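Local coordinates for peptidase, zinc-dependent (Methanocorpusculum labreanum, PDB 3LMC), which probably hydrolyses peptide bonds as a zinc-dependent metallopeptidase of family M54, carrying a zinc ion and a separate iron ion, at residues G97-P102 with V117-P122. Sequence-based numbering, arbitrary orientation.
Sequences GDLYEP and VAIVSP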
# COMPACT_ATOMS: atom_id res chain seq x y z
N GLY A 97 -3.92 8.46 7.58
CA GLY A 97 -4.54 9.65 7.02
C GLY A 97 -5.58 9.34 5.96
O GLY A 97 -5.44 8.36 5.24
N ASP A 98 -6.64 10.14 5.89
CA ASP A 98 -7.62 10.01 4.80
C ASP A 98 -7.01 10.58 3.51
O ASP A 98 -6.47 11.70 3.50
CB ASP A 98 -8.92 10.73 5.13
CG ASP A 98 -10.04 10.42 4.14
OD1 ASP A 98 -10.16 9.24 3.70
OD2 ASP A 98 -10.81 11.35 3.80
N LEU A 99 -7.11 9.82 2.42
CA LEU A 99 -6.39 10.17 1.19
C LEU A 99 -7.33 10.61 0.08
O LEU A 99 -8.43 10.06 -0.08
CB LEU A 99 -5.59 8.97 0.69
CG LEU A 99 -4.54 8.43 1.64
CD1 LEU A 99 -3.84 7.24 1.00
CD2 LEU A 99 -3.54 9.53 1.98
N TYR A 100 -6.88 11.59 -0.70
CA TYR A 100 -7.52 11.89 -1.97
C TYR A 100 -6.50 12.02 -3.12
O TYR A 100 -5.29 12.05 -2.90
CB TYR A 100 -8.37 13.15 -1.85
CG TYR A 100 -7.59 14.44 -1.93
CD1 TYR A 100 -6.86 14.90 -0.84
CD2 TYR A 100 -7.61 15.22 -3.08
CE1 TYR A 100 -6.15 16.09 -0.90
CE2 TYR A 100 -6.91 16.41 -3.15
CZ TYR A 100 -6.18 16.84 -2.06
OH TYR A 100 -5.48 18.03 -2.14
N GLU A 101 -6.99 12.05 -4.35
CA GLU A 101 -6.18 12.52 -5.48
C GLU A 101 -7.03 13.50 -6.27
O GLU A 101 -8.26 13.50 -6.15
CB GLU A 101 -5.67 11.37 -6.34
CG GLU A 101 -6.73 10.38 -6.80
CD GLU A 101 -7.24 10.66 -8.20
OE1 GLU A 101 -7.91 9.77 -8.77
OE2 GLU A 101 -6.98 11.77 -8.73
N PRO A 102 -6.39 14.36 -7.06
CA PRO A 102 -7.15 15.45 -7.71
C PRO A 102 -8.50 15.02 -8.32
O PRO A 102 -9.49 15.72 -8.13
CB PRO A 102 -6.18 15.95 -8.78
CG PRO A 102 -4.82 15.76 -8.12
CD PRO A 102 -4.94 14.48 -7.31
N VAL A 117 6.60 3.20 -5.45
CA VAL A 117 6.00 3.50 -4.14
C VAL A 117 4.49 3.45 -4.21
O VAL A 117 3.90 3.88 -5.20
CB VAL A 117 6.40 4.89 -3.60
CG1 VAL A 117 7.88 4.92 -3.18
CG2 VAL A 117 6.07 5.99 -4.65
N ALA A 118 3.86 2.94 -3.15
CA ALA A 118 2.41 2.86 -3.09
C ALA A 118 1.95 3.17 -1.67
O ALA A 118 2.75 3.22 -0.73
CB ALA A 118 1.94 1.47 -3.52
N ILE A 119 0.64 3.38 -1.51
CA ILE A 119 0.10 3.75 -0.22
C ILE A 119 -1.29 3.16 -0.03
O ILE A 119 -2.06 3.07 -0.99
CB ILE A 119 0.05 5.30 -0.06
CG1 ILE A 119 -0.28 5.71 1.38
CG2 ILE A 119 -0.97 5.91 -1.01
CD1 ILE A 119 -0.05 7.23 1.66
N VAL A 120 -1.61 2.74 1.20
CA VAL A 120 -2.98 2.38 1.54
C VAL A 120 -3.36 3.05 2.86
O VAL A 120 -2.53 3.18 3.77
CB VAL A 120 -3.20 0.86 1.64
CG1 VAL A 120 -2.11 0.21 2.49
CG2 VAL A 120 -4.58 0.57 2.24
N SER A 121 -4.61 3.49 2.96
CA SER A 121 -5.07 4.13 4.18
C SER A 121 -6.21 3.32 4.79
O SER A 121 -7.24 3.12 4.15
CB SER A 121 -5.59 5.53 3.90
OG SER A 121 -6.39 5.94 5.00
N PRO A 122 -6.01 2.83 6.02
CA PRO A 122 -7.11 2.10 6.66
C PRO A 122 -8.22 3.03 7.16
O PRO A 122 -9.19 2.53 7.73
CB PRO A 122 -6.42 1.42 7.84
CG PRO A 122 -4.97 1.35 7.47
CD PRO A 122 -4.73 2.64 6.73
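Ser121 OG donates a hydrogen bond to the carbonyl oxygen of Gly97, OG to O 2.6 Å, the one hydrogen bond between residues 97-102 and 117-122. OG sits anti to its own backbone N (chi1 162°), which swings it across to that oxygen. The donor approaches with a C=O...OG angle of 139° and stands 40° above the carbonyl plane. Beside this bond the contact turns apolar. Leu99 and Ile119 reach for each other tip to tip, with Leu99 CD1 3.7 Å from Ile119 CG2 and 3.8 Å from Ile119 CD1, so that one methyl of the leucine rests against both ends of the branched isoleucine. The same CD1 lies 3.8 Å from Ser121 CB, which ties the apolar patch to the polar bond. An alanine at Ser121 would keep that CB contact but would probably leave the Gly97 carbonyl without its hydroxyl partner and the His123 amide without its acceptor.

Further out, Ile119 also packs on Val56 and Leu57 of helix 53-66, while Leu99 touches Val107 of strand 106-112. Asp98, turned away from residues 117-122, forms a salt bridge with Arg124 and a hydrogen bond with Gln50. The contact thus joins strand 99-101, at the edge of the small three-stranded sheet, to the end of strand 117-120 in the main mixed sheet; the side chain of Ile119 lies about 10 Å from the zinc ion. By giving its proton to Gly97 O and accepting from His123 N, the buried hydroxyl of Ser121 links two loop backbones beside the Leu99-Ile119 apolar contact.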